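Local coordinates for Exo-poly-alpha-D-galacturonosidase (Thermotoga maritima, PDB 3JUR), which probably hydrolyses the alpha-1,4-linked galacturonic acid chains of pectin, removing units from the chain end, at residues V206-P218 and I225-N237. Sequence-based numbering, arbitrary orientation.
Unlike the reference sequence in segment 206-218: Ile-216 (reference Val).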
loop_
_atom_site.group_PDB
_atom_site.type_symbol
_atom_site.label_atom_id
_atom_site.label_comp_id
_atom_site.label_asym_id
_atom_site.label_seq_id
_atom_site.Cartn_x
_atom_site.Cartn_y
_atom_site.Cartn_z
ATOM N N VAL D 206 7.414 -19.212 39.929
ATOM C CA VAL D 206 8.482 -20.193 39.694
ATOM C C VAL D 206 9.002 -20.252 38.256
ATOM O O VAL D 206 8.291 -19.919 37.306
ATOM C CB VAL D 206 8.060 -21.615 40.151
ATOM C CG1 VAL D 206 7.814 -21.644 41.656
ATOM C CG2 VAL D 206 6.830 -22.100 39.379
ATOM N N LYS D 207 10.258 -20.662 38.118
ATOM C CA LYS D 207 10.838 -21.008 36.829
ATOM C C LYS D 207 10.820 -22.528 36.664
ATOM O O LYS D 207 11.078 -23.267 37.623
ATOM C CB LYS D 207 12.277 -20.487 36.726
ATOM C CG LYS D 207 12.886 -20.644 35.339
ATOM C CD LYS D 207 14.331 -20.196 35.298
ATOM C CE LYS D 207 14.846 -20.234 33.876
ATOM N NZ LYS D 207 16.260 -19.783 33.783
ATOM N N ILE D 208 10.514 -22.991 35.453
ATOM C CA ILE D 208 10.479 -24.428 35.142
ATOM C C ILE D 208 11.432 -24.771 33.999
ATOM O O ILE D 208 11.307 -24.227 32.898
ATOM C CB ILE D 208 9.049 -24.906 34.789
ATOM C CG1 ILE D 208 8.108 -24.715 35.988
ATOM C CG2 ILE D 208 9.059 -26.378 34.342
ATOM C CD1 ILE D 208 6.648 -24.837 35.640
ATOM N N ILE D 209 12.368 -25.683 34.281
ATOM C CA ILE D 209 13.420 -26.119 33.349
ATOM C C ILE D 209 13.509 -27.654 33.230
ATOM O O ILE D 209 13.037 -28.391 34.115
ATOM C CB ILE D 209 14.830 -25.564 33.748
ATOM C CG1 ILE D 209 15.272 -26.080 35.128
ATOM C CG2 ILE D 209 14.848 -24.037 33.724
ATOM C CD1 ILE D 209 16.659 -25.601 35.557
ATOM N N ASN D 210 14.119 -28.120 32.134
ATOM C CA ASN D 210 14.427 -29.535 31.923
ATOM C C ASN D 210 13.210 -30.437 32.156
ATOM O O ASN D 210 13.264 -31.389 32.946
ATOM C CB ASN D 210 15.599 -29.999 32.819
ATOM C CG ASN D 210 16.820 -29.084 32.745
ATOM O OD1 ASN D 210 17.304 -28.741 31.667
ATOM N ND2 ASN D 210 17.344 -28.718 33.905
ATOM N N SER D 211 12.116 -30.128 31.467
ATOM C CA SER D 211 10.873 -30.881 31.608
ATOM C C SER D 211 10.923 -32.184 30.807
ATOM O O SER D 211 11.413 -32.190 29.667
ATOM C CB SER D 211 9.689 -30.034 31.158
ATOM O OG SER D 211 8.476 -30.767 31.209
ATOM N N PRO D 212 10.428 -33.290 31.403
ATOM C CA PRO D 212 10.353 -34.569 30.690
ATOM C C PRO D 212 9.516 -34.452 29.418
ATOM O O PRO D 212 9.918 -34.955 28.362
ATOM C CB PRO D 212 9.671 -35.494 31.703
ATOM C CG PRO D 212 10.071 -34.933 33.029
ATOM C CD PRO D 212 10.059 -33.434 32.821
ATOM N N MET D 213 8.382 -33.763 29.537
ATOM C CA MET D 213 7.421 -33.582 28.458
ATOM C C MET D 213 6.632 -32.281 28.728
ATOM O O MET D 213 7.246 -31.215 28.845
ATOM C CB MET D 213 6.526 -34.822 28.342
ATOM C CG MET D 213 5.778 -34.930 27.021
ATOM S SD MET D 213 5.074 -36.567 26.793
ATOM C CE MET D 213 3.930 -36.252 25.449
ATOM N N TRP D 214 5.303 -32.347 28.852
ATOM C CA TRP D 214 4.497 -31.125 29.061
ATOM C C TRP D 214 4.778 -30.521 30.436
ATOM O O TRP D 214 4.889 -31.251 31.433
ATOM C CB TRP D 214 2.995 -31.384 28.902
ATOM C CG TRP D 214 2.560 -31.966 27.573
ATOM C CD1 TRP D 214 3.341 -32.211 26.479
ATOM C CD2 TRP D 214 1.225 -32.338 27.203
ATOM N NE1 TRP D 214 2.578 -32.724 25.454
ATOM C CE2 TRP D 214 1.276 -32.813 25.872
ATOM C CE3 TRP D 214 -0.012 -32.325 27.871
ATOM C CZ2 TRP D 214 0.134 -33.270 25.194
ATOM C CZ3 TRP D 214 -1.145 -32.769 27.197
ATOM C CH2 TRP D 214 -1.064 -33.241 25.873
ATOM N N CYS D 215 4.896 -29.196 30.491
ATOM C CA CYS D 215 5.393 -28.528 31.696
ATOM C C CYS D 215 4.302 -28.309 32.734
ATOM O O CYS D 215 4.420 -28.791 33.860
ATOM C CB CYS D 215 6.130 -27.227 31.366
ATOM S SG CYS D 215 7.648 -27.462 30.391
ATOM N N ILE D 216 3.244 -27.595 32.360
ATOM C CA ILE D 216 2.107 -27.383 33.258
ATOM C C ILE D 216 0.821 -27.933 32.651
ATOM O O ILE D 216 0.333 -27.432 31.623
ATOM C CB ILE D 216 1.951 -25.910 33.653
ATOM C CG1 ILE D 216 3.218 -25.443 34.384
ATOM C CG2 ILE D 216 0.704 -25.729 34.524
ATOM C CD1 ILE D 216 3.116 -24.071 35.002
ATOM N N HIS D 217 0.273 -28.956 33.303
ATOM C CA HIS D 217 -0.807 -29.747 32.719
ATOM C C HIS D 217 -2.014 -29.890 33.652
ATOM O O HIS D 217 -2.176 -30.925 34.301
ATOM C CB HIS D 217 -0.256 -31.115 32.273
ATOM C CG HIS D 217 -1.200 -31.921 31.432
ATOM N ND1 HIS D 217 -1.051 -33.279 31.246
ATOM C CD2 HIS D 217 -2.308 -31.566 30.738
ATOM C CE1 HIS D 217 -2.023 -33.725 30.472
ATOM N NE2 HIS D 217 -2.801 -32.704 30.150
ATOM N N PRO D 218 -2.864 -28.840 33.734
ATOM C CA PRO D 218 -4.112 -28.998 34.475
ATOM C C PRO D 218 -5.128 -29.762 33.636
ATOM O O PRO D 218 -5.290 -29.478 32.438
ATOM C CB PRO D 218 -4.578 -27.556 34.723
ATOM C CG PRO D 218 -3.908 -26.732 33.687
ATOM C CD PRO D 218 -2.729 -27.489 33.144
ATOM N N ILE D 225 -5.263 -20.419 38.032
ATOM C CA ILE D 225 -4.478 -19.221 37.736
ATOM C C ILE D 225 -2.996 -19.597 37.590
ATOM O O ILE D 225 -2.404 -20.205 38.483
ATOM C CB ILE D 225 -4.636 -18.131 38.837
ATOM C CG1 ILE D 225 -6.084 -17.649 38.928
ATOM C CG2 ILE D 225 -3.701 -16.954 38.587
ATOM C CD1 ILE D 225 -6.415 -16.903 40.234
ATOM N N ILE D 226 -2.416 -19.248 36.448
ATOM C CA ILE D 226 -0.978 -19.385 36.248
ATOM C C ILE D 226 -0.462 -18.014 35.853
ATOM O O ILE D 226 -0.869 -17.439 34.837
ATOM C CB ILE D 226 -0.632 -20.456 35.203
ATOM C CG1 ILE D 226 -1.205 -21.810 35.630
ATOM C CG2 ILE D 226 0.885 -20.580 35.032
ATOM C CD1 ILE D 226 -1.514 -22.730 34.477
ATOM N N ARG D 227 0.423 -17.476 36.679
ATOM C CA ARG D 227 0.786 -16.078 36.566
ATOM C C ARG D 227 2.232 -15.862 36.984
ATOM O O ARG D 227 2.710 -16.495 37.926
ATOM C CB ARG D 227 -0.222 -15.242 37.381
ATOM C CG ARG D 227 0.339 -14.282 38.394
ATOM C CD ARG D 227 -0.223 -14.570 39.792
ATOM N NE ARG D 227 -1.622 -14.177 39.968
ATOM C CZ ARG D 227 -2.238 -14.059 41.147
ATOM N NH1 ARG D 227 -1.594 -14.294 42.289
ATOM N NH2 ARG D 227 -3.508 -13.696 41.187
ATOM N N ASN D 228 2.923 -14.989 36.256
ATOM C CA ASN D 228 4.316 -14.621 36.541
ATOM C C ASN D 228 5.295 -15.793 36.701
ATOM O O ASN D 228 6.210 -15.744 37.524
ATOM C CB ASN D 228 4.402 -13.647 37.733
ATOM C CG ASN D 228 3.700 -12.328 37.453
ATOM O OD1 ASN D 228 2.549 -12.129 37.856
ATOM N ND2 ASN D 228 4.375 -11.430 36.731
ATOM N N ILE D 229 5.101 -16.834 35.898
ATOM C CA ILE D 229 6.048 -17.943 35.844
ATOM C C ILE D 229 6.927 -17.858 34.594
ATOM O O ILE D 229 6.598 -17.158 33.634
ATOM C CB ILE D 229 5.348 -19.328 35.894
ATOM C CG1 ILE D 229 4.543 -19.582 34.618
ATOM C CG2 ILE D 229 4.481 -19.463 37.142
ATOM C CD1 ILE D 229 4.529 -21.015 34.201
ATOM N N GLU D 230 8.056 -18.561 34.622
ATOM C CA GLU D 230 8.869 -18.714 33.434
ATOM C C GLU D 230 9.049 -20.179 33.070
ATOM O O GLU D 230 9.495 -20.975 33.897
ATOM C CB GLU D 230 10.233 -18.045 33.589
ATOM C CG GLU D 230 11.051 -18.131 32.294
ATOM C CD GLU D 230 12.444 -17.544 32.386
ATOM O OE1 GLU D 230 12.792 -16.939 33.422
ATOM O OE2 GLU D 230 13.191 -17.679 31.396
ATOM N N ILE D 231 8.683 -20.520 31.834
ATOM C CA ILE D 231 9.007 -21.818 31.253
ATOM C C ILE D 231 10.215 -21.648 30.350
ATOM O O ILE D 231 10.219 -20.796 29.450
ATOM C CB ILE D 231 7.852 -22.391 30.383
ATOM C CG1 ILE D 231 6.526 -22.464 31.159
ATOM C CG2 ILE D 231 8.245 -23.756 29.793
ATOM C CD1 ILE D 231 6.511 -23.454 32.268
ATOM N N SER D 232 11.230 -22.471 30.587
ATOM C CA SER D 232 12.417 -22.504 29.749
ATOM C C SER D 232 12.876 -23.952 29.585
ATOM O O SER D 232 13.700 -24.444 30.355
ATOM C CB SER D 232 13.520 -21.645 30.356
ATOM O OG SER D 232 14.681 -21.696 29.557
ATOM N N SER D 233 12.317 -24.628 28.582
ATOM C CA SER D 233 12.586 -26.042 28.333
ATOM C C SER D 233 12.287 -26.354 26.876
ATOM O O SER D 233 11.147 -26.236 26.429
ATOM C CB SER D 233 11.728 -26.918 29.252
ATOM O OG SER D 233 12.254 -28.226 29.344
ATOM N N THR D 234 13.313 -26.746 26.130
ATOM C CA THR D 234 13.187 -26.851 24.673
ATOM C C THR D 234 13.326 -28.269 24.106
ATOM O O THR D 234 13.637 -28.449 22.920
ATOM C CB THR D 234 14.159 -25.889 23.961
ATOM O OG1 THR D 234 15.494 -26.134 24.414
ATOM C CG2 THR D 234 13.778 -24.432 24.252
ATOM N N GLY D 235 13.063 -29.271 24.945
ATOM C CA GLY D 235 13.090 -30.672 24.519
ATOM C C GLY D 235 11.867 -31.116 23.727
ATOM O O GLY D 235 10.984 -30.307 23.436
ATOM N N PRO D 236 11.807 -32.414 23.367
ATOM C CA PRO D 236 10.704 -32.908 22.540
ATOM C C PRO D 236 9.395 -32.920 23.323
ATOM O O PRO D 236 9.341 -33.436 24.445
ATOM C CB PRO D 236 11.140 -34.330 22.179
ATOM C CG PRO D 236 12.043 -34.738 23.289
ATOM C CD PRO D 236 12.747 -33.491 23.737
ATOM N N ASN D 237 8.363 -32.316 22.743
ATOM C CA ASN D 237 7.051 -32.224 23.381
ATOM C C ASN D 237 7.084 -31.417 24.683
ATOM O O ASN D 237 6.288 -31.657 25.593
ATOM C CB ASN D 237 6.454 -33.625 23.605
ATOM C CG ASN D 237 6.451 -34.465 22.341
ATOM O OD1 ASN D 237 7.064 -35.536 22.288
ATOM N ND2 ASN D 237 5.784 -33.967 21.304
HETATM O O HOH W 1 17.320 -20.589 31.453
HETATM O O HOH W 2 15.412 -26.314 30.538
#
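Lys-207 and Glu-230 run alongside each other from neighbouring parallel strands. Both side chains are extended, with CG anti to the backbone N (chi1 -172° in Lys-207, -176° in Glu-230). This sets the lysine methylenes along the glutamate, with Lys-207 CE 3.9 Å from Glu-230 CD. The opposite charges probably attract, but Lys-207 NZ stays 4.4 Å from Glu-230 OE2, too far for a salt bridge. Lys-207 NZ donates instead to a water, which also has a weak link to Ser-232 OG. With an alanine here in place of Lys-207, the Glu-230 carboxylate is likely to lose this nearby positive charge and the methylenes that lie along it.

Three backbone bonds join the strands: Glu-230 N to Val-206 O, Ile-208 N to Glu-230 O (2.7 Å) and Ser-232 N to Ile-208 O. On the other face, Ile-208 and Ile-231 pack flank to flank, CD1 to CD1 at 3.6 Å. Cys-215 SG rests on Ile-231 CG2. Ile-216 and Ile-229 meet tip to tip, their CD1 atoms a tight 3.5 Å apart. The Ile-216 and Ile-226 side chains pass in opposite directions, CG2 of the first against CD1 of the second.

These strands are successive rungs of the right-handed parallel beta-helix of family 28. Ile-208, Ile-216, Ile-226, Ile-229 and Ile-231 fill its interior, where Val-203 packs on Ile-216 and Ile-229. Strand 207-209 pairs on its other edge with strand 132-134.

Where the strands end, Ser-211 N donates to Ser-233 OG (2.9 Å, 166° at the hydrogen). The same hydroxyl is also hydrogen-bonded to Asn-238 OD1. Ser-211 OG in turn donates to Met-213 O from above the carbonyl plane. Beyond this turn, Asn-237 O sits at the edge of the Trp-214 ring, 3.1 Å from CD1. Met-213 CG lies beside Asn-237 CB, while Arg-189 binds Asn-237 OD1.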